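Local structure of 361aa long hypothetical D-aminopeptidase (Pyrococcus horikoshii, 2DRH) at residues A[68-72]-A[255-260]; A[202-206]-A[318-323]; A[243-249]-A[282-288]. The protein probably acts as an aminopeptidase of the S58 (DmpA-like) peptidase family, although its activity and substrates remain unproven. All coordinates share one frame; numbering follows the deposited sequence.

Contact 1 (A[68-72]-A[255-260]); sequences LAGAF and LNRVAK
A chi1 of 173° turns the F72 ring away from its own amide nitrogen and alongside helix 252-268, and K260, whose CG is anti to its carbonyl carbon and whose chain then runs extended, crosses it at about a right angle. This is alpha-on-beta packing in the DmpA-like fold: segments 68-72 and 255-260 cross at -41°, the helix lying on the face of strand 65-73 opposite A69 and A71, which lean on helix 83-89. K260 CG makes a CH-pi contact 3.8 Å from the centroid of the F72 ring, displaced toward its rim, while K260 NZ donates to the backbone O of V73 of the second subunit, whose own K260 also packs on F72. G70 has no side chain; its CA lies 4.1 Å from CA of N256, and L255 CB is 3.5 Å from G70 N. L255 CD1 lies against L68 on the helix-facing side of the strand, 3.8 Å from its CB, and CB of A259 rests 3.9 Å from CB of F72. A water donates to both A71 O and N256 O. Beside it, A71 N donates to N256 OD1 over 2.8 Å, nearly straight at 164° and in the carbonyl plane.

Contact 2 (A[202-206]-A[318-323]); sequences GALVL and AVEEAI
Apolar contacts carry this interface, mostly between small side chains. A203 CB meets A318 CB at 3.6 Å, methyl against methyl. One helical turn on, the CB of A322 takes the corresponding position before V205, 3.8 Å from its CG1. V205 divides its work between two branches: at chi1 -55°, CG1 lies anti to the carbonyl carbon and faces the A322 methyl, whereas CG2, between the backbone N and the carbonyl carbon, turns along the helix toward I323, meeting CG1 of that residue at 4.2 Å. V319 closes the flank more loosely, its CG2 4.4 Å from A203 CB.

The geometry exemplifies a helix laid on a sheet: segment 318-323 of helix 309-328 crosses segment 202-206 of strand 198-207 at -41° with their axes 7.6 Å apart, and alternate strand residues A203 and V205 face A318 and A322, four apart on the helix. V319 also packs against M242 and I244 of the next strand.

Polar groups here mostly look to other partners. The backbone oxygen of A322 is touched by carbon, V205 CG2 at 3.4 Å. A203 O is hydrogen-bonded to S187 OG; E321 on the helix flank forms a salt bridge with R190 of neighbouring strand 184-193, and E320, pointing away, one with R268.

Contact 3 (A[243-249]-A[282-288]); sequences IIATDAP and VAFSTAN
S285 OG donates to A248 O over 2.6 Å, the shortest polar link between 243-249 and 282-288; the hydroxyl approaches from above the carbonyl plane, 44° out of it. The same OG accepts A287 N in an ST turn, so one hydroxyl both shapes the corner of its own segment and ties it to the other. T246 OG1 forms a matching ST turn with A248 N, its hydroxyl placed anti to the backbone N (chi1 -178°), and is also hydrogen-bonded to T200.

Upstream runs a parallel beta ladder, its bonds alternating between the two strands. I244 N donates to V282 O at 2.7 Å, almost straight at 175°, and F284 N returns the bond to I244 O. T246 N then reaches F284 O at 3.2 Å, a longer and more bent link, before T286 N closes the series on T246 O.

Packing differs on the two faces. On the face of A245, the F284 ring lies with A245 CA over its centre; A245 CB is 3.6 Å from F284 CZ, and I243 CG2 comes to the ring's edge. I243 CD1 lies beside V282 CB at 3.9 Å. On the other face I244 CB meets A283 CB. Past the strands, A287 CB nestles against P249 CA at 3.5 Å.

These strands are the two arms of a beta-alpha-beta unit connected by helix 252-268. Strand 198-207 flanks 240-246 and strand 65-73 flanks 278-285, while I244 packs on V319 of helix 309-328 and F284 on A69 of strand 65-73.

The three contacts share one mixed sheet, in which strands 65-73, 278-285, 240-246 and 198-207 lie in that order. Contact 3 is the parallel pair at its middle; contacts 1 and 2 place helices 252-268 and 309-328 on the strands to either side of that pair. Contact 3 touches both others, with centres about 9 Å from contact 1 and 14 Å from contact 2, whereas contacts 1 and 2 stay about 7 Å apart at their nearest atoms. Along the chain the segments run 68-72, 202-206, 243-249, 255-260, 282-288, 318-323, so distant parts of the sequence are interleaved into a single layered core, which meets neighbouring subunits at contact 1 and, through P249, at contact 3.

Contact 1 (A[68-72]-A[255-260])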
ATOM      1  N   LEU A  68      -5.099  -7.883  18.033  1.00 23.65           N
ATOM      2  CA  LEU A  68      -4.921  -6.884  16.989  1.00 23.16           C
ATOM      3  C   LEU A  68      -3.489  -7.019  16.485  1.00 22.61           C
ATOM      4  O   LEU A  68      -2.577  -7.286  17.267  1.00 22.77           O
ATOM      5  CB  LEU A  68      -5.177  -5.483  17.546  1.00 23.32           C
ATOM      6  CG  LEU A  68      -6.625  -5.246  18.007  1.00 22.88           C
ATOM      7  CD1 LEU A  68      -6.785  -3.830  18.530  1.00 22.20           C
ATOM      8  CD2 LEU A  68      -7.574  -5.483  16.840  1.00 24.52           C
ATOM      9  N   ALA A  69      -3.280  -6.847  15.184  1.00 20.60           N
ATOM     10  CA  ALA A  69      -1.933  -7.015  14.643  1.00 18.34           C
ATOM     11  C   ALA A  69      -1.636  -6.175  13.409  1.00 19.10           C
ATOM     12  O   ALA A  69      -2.544  -5.652  12.769  1.00 17.90           O
ATOM     13  CB  ALA A  69      -1.699  -8.480  14.328  1.00 16.15           C
ATOM     14  N   GLY A  70      -0.345  -6.066  13.093  1.00 19.94           N
ATOM     15  CA  GLY A  70       0.106  -5.308  11.943  1.00 17.94           C
ATOM     16  C   GLY A  70       1.297  -5.998  11.305  1.00 19.09           C
ATOM     17  O   GLY A  70       1.839  -6.951  11.869  1.00 15.72           O
ATOM     18  N   ALA A  71       1.718  -5.530  10.132  1.00 17.79           N
ATOM     19  CA  ALA A  71       2.856  -6.142   9.456  1.00 15.89           C
ATOM     20  C   ALA A  71       3.434  -5.248   8.367  1.00 15.41           C
ATOM     21  O   ALA A  71       2.743  -4.391   7.821  1.00 16.54           O
ATOM     22  CB  ALA A  71       2.452  -7.474   8.871  1.00 14.74           C
ATOM     23  N   PHE A  72       4.711  -5.456   8.067  1.00 15.72           N
ATOM     24  CA  PHE A  72       5.397  -4.688   7.045  1.00 17.93           C
ATOM     25  C   PHE A  72       6.333  -5.557   6.212  1.00 16.87           C
ATOM     26  O   PHE A  72       7.158  -6.300   6.747  1.00 17.87           O
ATOM     27  CB  PHE A  72       6.215  -3.562   7.673  1.00 15.88           C
ATOM     28  CG  PHE A  72       7.092  -2.832   6.688  1.00 19.63           C
ATOM     29  CD1 PHE A  72       6.529  -2.103   5.638  1.00 18.24           C
ATOM     30  CD2 PHE A  72       8.482  -2.878   6.805  1.00 19.30           C
ATOM     31  CE1 PHE A  72       7.336  -1.434   4.728  1.00 17.67           C
ATOM     32  CE2 PHE A  72       9.300  -2.209   5.897  1.00 18.02           C
ATOM     33  CZ  PHE A  72       8.728  -1.489   4.861  1.00 16.98           C
ATOM     34  N   LEU A 255       0.031  -0.839  14.896  1.00 15.51           N
ATOM     35  CA  LEU A 255       0.857  -2.035  14.875  1.00 17.38           C
ATOM     36  C   LEU A 255       1.592  -2.157  13.528  1.00 17.90           C
ATOM     37  O   LEU A 255       2.652  -2.777  13.453  1.00 18.81           O
ATOM     38  CB  LEU A 255       0.000  -3.267  15.190  1.00 17.98           C
ATOM     39  CG  LEU A 255      -0.425  -3.306  16.681  1.00 20.40           C
ATOM     40  CD1 LEU A 255      -1.602  -4.244  16.905  1.00 15.96           C
ATOM     41  CD2 LEU A 255       0.765  -3.734  17.527  1.00 19.18           C
ATOM     42  N   ASN A 256       1.043  -1.560  12.473  1.00 17.39           N
ATOM     43  CA  ASN A 256       1.728  -1.581  11.179  1.00 18.93           C
ATOM     44  C   ASN A 256       2.940  -0.670  11.326  1.00 19.31           C
ATOM     45  O   ASN A 256       4.008  -0.953  10.785  1.00 21.15           O
ATOM     46  CB  ASN A 256       0.838  -1.054  10.052  1.00 17.76           C
ATOM     47  CG  ASN A 256      -0.093  -2.114   9.501  1.00 17.43           C
ATOM     48  OD1 ASN A 256       0.267  -3.290   9.423  1.00 16.17           O
ATOM     49  ND2 ASN A 256      -1.287  -1.700   9.093  1.00 19.07           N
ATOM     50  N   ARG A 257       2.777   0.415  12.085  1.00 17.71           N
ATOM     51  CA  ARG A 257       3.873   1.355  12.304  1.00 17.27           C
ATOM     52  C   ARG A 257       4.981   0.647  13.079  1.00 18.61           C
ATOM     53  O   ARG A 257       6.159   0.743  12.731  1.00 19.43           O
ATOM     54  CB  ARG A 257       3.388   2.586  13.085  1.00 16.32           C
ATOM     55  CG  ARG A 257       2.208   3.326  12.452  1.00 15.72           C
ATOM     56  CD  ARG A 257       1.861   4.594  13.232  1.00 15.50           C
ATOM     57  NE  ARG A 257       2.788   5.695  12.961  1.00 15.83           N
ATOM     58  CZ  ARG A 257       2.960   6.750  13.757  1.00 17.33           C
ATOM     59  NH1 ARG A 257       2.271   6.848  14.888  1.00 15.47           N
ATOM     60  NH2 ARG A 257       3.811   7.716  13.417  1.00 11.89           N
ATOM     61  N   VAL A 258       4.597  -0.068  14.134  1.00 16.85           N
ATOM     62  CA  VAL A 258       5.548  -0.809  14.948  1.00 15.35           C
ATOM     63  C   VAL A 258       6.324  -1.809  14.081  1.00 15.95           C
ATOM     64  O   VAL A 258       7.542  -1.910  14.172  1.00 16.57           O
ATOM     65  CB  VAL A 258       4.810  -1.569  16.096  1.00 16.04           C
ATOM     66  CG1 VAL A 258       5.739  -2.565  16.748  1.00 11.05           C
ATOM     67  CG2 VAL A 258       4.291  -0.561  17.148  1.00 13.72           C
ATOM     68  N   ALA A 259       5.614  -2.548  13.238  1.00 16.86           N
ATOM     69  CA  ALA A 259       6.260  -3.527  12.375  1.00 18.38           C
ATOM     70  C   ALA A 259       7.400  -2.891  11.563  1.00 18.19           C
ATOM     71  O   ALA A 259       8.473  -3.474  11.428  1.00 20.38           O
ATOM     72  CB  ALA A 259       5.225  -4.166  11.446  1.00 16.49           C
ATOM     73  N   LYS A 260       7.169  -1.687  11.046  1.00 18.60           N
ATOM     74  CA  LYS A 260       8.175  -0.977  10.254  1.00 18.20           C
ATOM     75  C   LYS A 260       9.451  -0.639  11.018  1.00 18.96           C
ATOM     76  O   LYS A 260      10.533  -0.564  10.433  1.00 16.75           O
ATOM     77  CB  LYS A 260       7.602   0.336   9.716  1.00 19.59           C
ATOM     78  CG  LYS A 260       6.719   0.223   8.500  1.00 20.73           C
ATOM     79  CD  LYS A 260       6.436   1.614   7.938  1.00 20.92           C
ATOM     80  CE  LYS A 260       5.519   1.564   6.723  1.00 22.28           C
ATOM     81  NZ  LYS A 260       5.249   2.935   6.220  1.00 23.81           N
TER
HETATM   82  O   HOH W   1       3.513  -1.375   7.842  1.00 30.78           O

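Contact 2 (A[202-206]-A[318-323])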
ATOM      1  N   GLY A 202       8.780  -7.371  23.030  1.00 21.20           N
ATOM      2  CA  GLY A 202       9.622  -8.530  22.794  1.00 21.72           C
ATOM      3  C   GLY A 202       9.820  -8.827  21.317  1.00 21.17           C
ATOM      4  O   GLY A 202       8.998  -8.450  20.480  1.00 20.33           O
ATOM      5  N   ALA A 203      10.906  -9.518  20.991  1.00 20.83           N
ATOM      6  CA  ALA A 203      11.178  -9.850  19.600  1.00 21.10           C
ATOM      7  C   ALA A 203      11.785 -11.224  19.408  1.00 20.77           C
ATOM      8  O   ALA A 203      12.637 -11.654  20.176  1.00 22.39           O
ATOM      9  CB  ALA A 203      12.094  -8.803  18.977  1.00 19.72           C
ATOM     10  N   LEU A 204      11.319 -11.914  18.376  1.00 21.79           N
ATOM     11  CA  LEU A 204      11.840 -13.218  18.016  1.00 21.28           C
ATOM     12  C   LEU A 204      12.151 -13.123  16.525  1.00 21.72           C
ATOM     13  O   LEU A 204      11.299 -12.728  15.722  1.00 22.40           O
ATOM     14  CB  LEU A 204      10.807 -14.316  18.277  1.00 20.22           C
ATOM     15  CG  LEU A 204      11.260 -15.732  17.888  1.00 22.10           C
ATOM     16  CD1 LEU A 204      10.433 -16.750  18.631  1.00 22.19           C
ATOM     17  CD2 LEU A 204      11.130 -15.947  16.374  1.00 21.08           C
ATOM     18  N   VAL A 205      13.373 -13.468  16.148  1.00 20.21           N
ATOM     19  CA  VAL A 205      13.739 -13.393  14.748  1.00 20.02           C
ATOM     20  C   VAL A 205      14.262 -14.712  14.218  1.00 19.26           C
ATOM     21  O   VAL A 205      14.798 -15.530  14.962  1.00 19.73           O
ATOM     22  CB  VAL A 205      14.823 -12.317  14.504  1.00 18.81           C
ATOM     23  CG1 VAL A 205      14.355 -10.962  15.039  1.00 16.80           C
ATOM     24  CG2 VAL A 205      16.133 -12.744  15.160  1.00 19.76           C
ATOM     25  N   LEU A 206      14.085 -14.903  12.917  1.00 19.63           N
ATOM     26  CA  LEU A 206      14.564 -16.084  12.210  1.00 18.35           C
ATOM     27  C   LEU A 206      15.507 -15.435  11.214  1.00 19.12           C
ATOM     28  O   LEU A 206      15.065 -14.886  10.210  1.00 18.30           O
ATOM     29  CB  LEU A 206      13.409 -16.788  11.482  1.00 19.38           C
ATOM     30  CG  LEU A 206      13.778 -17.973  10.579  1.00 18.78           C
ATOM     31  CD1 LEU A 206      14.501 -19.027  11.394  1.00 17.30           C
ATOM     32  CD2 LEU A 206      12.526 -18.556   9.935  1.00 19.34           C
ATOM     33  N   ALA A 318      15.079  -4.319  20.366  1.00 20.40           N
ATOM     34  CA  ALA A 318      14.801  -5.738  20.540  1.00 20.01           C
ATOM     35  C   ALA A 318      15.202  -6.524  19.290  1.00 20.11           C
ATOM     36  O   ALA A 318      15.773  -7.603  19.391  1.00 19.15           O
ATOM     37  CB  ALA A 318      13.327  -5.946  20.836  1.00 18.32           C
ATOM     38  N   VAL A 319      14.892  -5.984  18.115  1.00 19.09           N
ATOM     39  CA  VAL A 319      15.237  -6.663  16.866  1.00 20.17           C
ATOM     40  C   VAL A 319      16.745  -6.746  16.677  1.00 17.55           C
ATOM     41  O   VAL A 319      17.266  -7.808  16.378  1.00 19.72           O
ATOM     42  CB  VAL A 319      14.611  -5.955  15.637  1.00 19.91           C
ATOM     43  CG1 VAL A 319      15.218  -6.514  14.326  1.00 19.40           C
ATOM     44  CG2 VAL A 319      13.102  -6.172  15.637  1.00 17.53           C
ATOM     45  N   GLU A 320      17.449  -5.634  16.868  1.00 19.20           N
ATOM     46  CA  GLU A 320      18.898  -5.637  16.690  1.00 19.81           C
ATOM     47  C   GLU A 320      19.574  -6.676  17.577  1.00 20.71           C
ATOM     48  O   GLU A 320      20.402  -7.456  17.099  1.00 17.48           O
ATOM     49  CB  GLU A 320      19.499  -4.253  16.969  1.00 20.20           C
ATOM     50  CG  GLU A 320      21.000  -4.168  16.670  1.00 20.71           C
ATOM     51  CD  GLU A 320      21.593  -2.780  16.902  1.00 22.90           C
ATOM     52  OE1 GLU A 320      20.839  -1.778  16.833  1.00 25.39           O
ATOM     53  OE2 GLU A 320      22.820  -2.690  17.136  1.00 20.20           O
ATOM     54  N   GLU A 321      19.231  -6.694  18.865  1.00 20.05           N
ATOM     55  CA  GLU A 321      19.851  -7.662  19.743  1.00 19.76           C
ATOM     56  C   GLU A 321      19.389  -9.073  19.389  1.00 19.63           C
ATOM     57  O   GLU A 321      20.191 -10.008  19.393  1.00 19.73           O
ATOM     58  CB  GLU A 321      19.539  -7.371  21.219  1.00 22.50           C
ATOM     59  CG  GLU A 321      20.554  -8.029  22.169  1.00 22.81           C
ATOM     60  CD  GLU A 321      20.056  -8.170  23.603  1.00 26.41           C
ATOM     61  OE1 GLU A 321      19.563  -7.176  24.179  1.00 27.80           O
ATOM     62  OE2 GLU A 321      20.169  -9.284  24.157  1.00 26.85           O
ATOM     63  N   ALA A 322      18.104  -9.225  19.077  1.00 18.50           N
ATOM     64  CA  ALA A 322      17.567 -10.538  18.731  1.00 19.91           C
ATOM     65  C   ALA A 322      18.334 -11.157  17.564  1.00 20.09           C
ATOM     66  O   ALA A 322      18.560 -12.370  17.542  1.00 22.63           O
ATOM     67  CB  ALA A 322      16.090 -10.437  18.389  1.00 16.51           C
ATOM     68  N   ILE A 323      18.726 -10.330  16.600  1.00 19.71           N
ATOM     69  CA  ILE A 323      19.476 -10.819  15.449  1.00 19.30           C
ATOM     70  C   ILE A 323      20.839 -11.308  15.910  1.00 21.22           C
ATOM     71  O   ILE A 323      21.257 -12.417  15.571  1.00 21.54           O
ATOM     72  CB  ILE A 323      19.663  -9.717  14.381  1.00 19.19           C
ATOM     73  CG1 ILE A 323      18.308  -9.378  13.752  1.00 18.55           C
ATOM     74  CG2 ILE A 323      20.659 -10.182  13.308  1.00 17.44           C
ATOM     75  CD1 ILE A 323      18.340  -8.200  12.796  1.00 16.34           C
TER

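Contact 3 (A[243-249]-A[282-288])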
ATOM      1  N   ILE A 243       9.284 -11.155  14.364  1.00 18.65           N
ATOM      2  CA  ILE A 243       7.998 -11.221  15.045  1.00 18.01           C
ATOM      3  C   ILE A 243       8.065 -10.334  16.275  1.00 18.85           C
ATOM      4  O   ILE A 243       8.879 -10.553  17.173  1.00 17.32           O
ATOM      5  CB  ILE A 243       7.660 -12.665  15.476  1.00 17.60           C
ATOM      6  CG1 ILE A 243       7.678 -13.591  14.256  1.00 16.36           C
ATOM      7  CG2 ILE A 243       6.286 -12.707  16.150  1.00 15.68           C
ATOM      8  CD1 ILE A 243       6.671 -13.218  13.184  1.00 17.94           C
ATOM      9  N   ILE A 244       7.208  -9.325  16.305  1.00 19.14           N
ATOM     10  CA  ILE A 244       7.185  -8.395  17.421  1.00 21.15           C
ATOM     11  C   ILE A 244       5.927  -8.574  18.261  1.00 23.27           C
ATOM     12  O   ILE A 244       4.818  -8.715  17.732  1.00 23.02           O
ATOM     13  CB  ILE A 244       7.223  -6.932  16.939  1.00 20.54           C
ATOM     14  CG1 ILE A 244       8.286  -6.756  15.848  1.00 19.57           C
ATOM     15  CG2 ILE A 244       7.493  -6.008  18.122  1.00 20.01           C
ATOM     16  CD1 ILE A 244       9.672  -7.161  16.261  1.00 21.20           C
ATOM     17  N   ALA A 245       6.109  -8.571  19.575  1.00 23.48           N
ATOM     18  CA  ALA A 245       4.990  -8.699  20.503  1.00 22.81           C
ATOM     19  C   ALA A 245       5.107  -7.596  21.547  1.00 21.88           C
ATOM     20  O   ALA A 245       6.214  -7.201  21.922  1.00 19.55           O
ATOM     21  CB  ALA A 245       5.011 -10.066  21.180  1.00 22.63           C
ATOM     22  N   THR A 246       3.962  -7.097  22.007  1.00 22.74           N
ATOM     23  CA  THR A 246       3.933  -6.055  23.026  1.00 22.42           C
ATOM     24  C   THR A 246       2.634  -6.119  23.810  1.00 22.74           C
ATOM     25  O   THR A 246       1.622  -6.616  23.312  1.00 22.89           O
ATOM     26  CB  THR A 246       4.055  -4.636  22.419  1.00 23.80           C
ATOM     27  OG1 THR A 246       4.056  -3.664  23.475  1.00 22.84           O
ATOM     28  CG2 THR A 246       2.885  -4.342  21.482  1.00 22.95           C
ATOM     29  N   ASP A 247       2.668  -5.628  25.043  1.00 23.87           N
ATOM     30  CA  ASP A 247       1.480  -5.614  25.881  1.00 25.25           C
ATOM     31  C   ASP A 247       0.894  -4.200  25.903  1.00 25.90           C
ATOM     32  O   ASP A 247      -0.012  -3.895  26.676  1.00 25.54           O
ATOM     33  CB  ASP A 247       1.822  -6.099  27.296  1.00 26.92           C
ATOM     34  CG  ASP A 247       2.840  -5.210  28.005  1.00 29.36           C
ATOM     35  OD1 ASP A 247       3.594  -4.483  27.328  1.00 27.92           O
ATOM     36  OD2 ASP A 247       2.894  -5.258  29.254  1.00 31.56           O
ATOM     37  N   ALA A 248       1.421  -3.338  25.040  1.00 24.16           N
ATOM     38  CA  ALA A 248       0.938  -1.969  24.950  1.00 23.89           C
ATOM     39  C   ALA A 248      -0.313  -1.938  24.073  1.00 22.44           C
ATOM     40  O   ALA A 248      -0.358  -2.580  23.025  1.00 24.92           O
ATOM     41  CB  ALA A 248       2.021  -1.067  24.355  1.00 22.52           C
ATOM     42  N   PRO A 249      -1.357  -1.209  24.503  1.00 20.79           N
ATOM     43  CA  PRO A 249      -2.591  -1.127  23.715  1.00 20.41           C
ATOM     44  C   PRO A 249      -2.360  -0.316  22.439  1.00 19.19           C
ATOM     45  O   PRO A 249      -1.976   0.851  22.498  1.00 19.00           O
ATOM     46  CB  PRO A 249      -3.567  -0.451  24.674  1.00 19.49           C
ATOM     47  CG  PRO A 249      -2.674   0.448  25.470  1.00 17.67           C
ATOM     48  CD  PRO A 249      -1.491  -0.460  25.764  1.00 20.23           C
ATOM     49  N   VAL A 282       6.194  -8.846  11.588  1.00 18.87           N
ATOM     50  CA  VAL A 282       4.807  -8.979  12.006  1.00 18.84           C
ATOM     51  C   VAL A 282       4.700  -8.554  13.473  1.00 20.09           C
ATOM     52  O   VAL A 282       5.389  -9.091  14.335  1.00 19.17           O
ATOM     53  CB  VAL A 282       4.312 -10.430  11.842  1.00 20.25           C
ATOM     54  CG1 VAL A 282       2.919 -10.571  12.424  1.00 18.58           C
ATOM     55  CG2 VAL A 282       4.298 -10.813  10.356  1.00 20.00           C
ATOM     56  N   ALA A 283       3.843  -7.579  13.749  1.00 19.72           N
ATOM     57  CA  ALA A 283       3.670  -7.086  15.109  1.00 19.50           C
ATOM     58  C   ALA A 283       2.245  -7.261  15.603  1.00 20.93           C
ATOM     59  O   ALA A 283       1.287  -7.090  14.846  1.00 20.88           O
ATOM     60  CB  ALA A 283       4.059  -5.624  15.177  1.00 17.89           C
ATOM     61  N   PHE A 284       2.108  -7.609  16.879  1.00 21.47           N
ATOM     62  CA  PHE A 284       0.794  -7.794  17.478  1.00 20.30           C
ATOM     63  C   PHE A 284       0.806  -7.400  18.948  1.00 22.26           C
ATOM     64  O   PHE A 284       1.855  -7.414  19.597  1.00 22.75           O
ATOM     65  CB  PHE A 284       0.332  -9.248  17.324  1.00 20.68           C
ATOM     66  CG  PHE A 284       1.119 -10.249  18.142  1.00 20.95           C
ATOM     67  CD1 PHE A 284       0.820 -10.469  19.489  1.00 21.28           C
ATOM     68  CD2 PHE A 284       2.140 -10.998  17.557  1.00 19.04           C
ATOM     69  CE1 PHE A 284       1.525 -11.422  20.238  1.00 20.72           C
ATOM     70  CE2 PHE A 284       2.847 -11.947  18.290  1.00 19.51           C
ATOM     71  CZ  PHE A 284       2.538 -12.163  19.637  1.00 20.69           C
ATOM     72  N   SER A 285      -0.361  -7.034  19.461  1.00 22.27           N
ATOM     73  CA  SER A 285      -0.496  -6.643  20.855  1.00 23.84           C
ATOM     74  C   SER A 285      -1.399  -7.630  21.579  1.00 23.79           C
ATOM     75  O   SER A 285      -2.323  -8.182  20.994  1.00 24.27           O
ATOM     76  CB  SER A 285      -1.082  -5.231  20.956  1.00 26.30           C
ATOM     77  OG  SER A 285      -1.387  -4.894  22.302  1.00 28.14           O
ATOM     78  N   THR A 286      -1.120  -7.860  22.854  1.00 24.97           N
ATOM     79  CA  THR A 286      -1.915  -8.778  23.661  1.00 25.43           C
ATOM     80  C   THR A 286      -2.904  -7.975  24.496  1.00 26.56           C
ATOM     81  O   THR A 286      -3.715  -8.538  25.222  1.00 27.24           O
ATOM     82  CB  THR A 286      -1.029  -9.570  24.632  1.00 25.90           C
ATOM     83  OG1 THR A 286      -0.300  -8.650  25.458  1.00 26.76           O
ATOM     84  CG2 THR A 286      -0.042 -10.445  23.875  1.00 26.32           C
ATOM     85  N   ALA A 287      -2.831  -6.654  24.382  1.00 27.02           N
ATOM     86  CA  ALA A 287      -3.690  -5.762  25.154  1.00 27.37           C
ATOM     87  C   ALA A 287      -5.180  -5.793  24.810  1.00 28.65           C
ATOM     88  O   ALA A 287      -6.025  -5.621  25.698  1.00 29.30           O
ATOM     89  CB  ALA A 287      -3.162  -4.338  25.053  1.00 25.87           C
ATOM     90  N   ASN A 288      -5.513  -6.003  23.538  1.00 27.33           N
ATOM     91  CA  ASN A 288      -6.914  -6.041  23.121  1.00 28.70           C
ATOM     92  C   ASN A 288      -7.306  -7.341  22.440  1.00 30.55           C
ATOM     93  O   ASN A 288      -6.906  -7.602  21.299  1.00 31.42           O
ATOM     94  CB  ASN A 288      -7.229  -4.883  22.166  1.00 27.83           C
ATOM     95  CG  ASN A 288      -7.294  -3.538  22.869  1.00 29.51           C
ATOM     96  OD1 ASN A 288      -8.260  -3.235  23.575  1.00 27.14           O
ATOM     97  ND2 ASN A 288      -6.261  -2.724  22.680  1.00 30.55           N
TER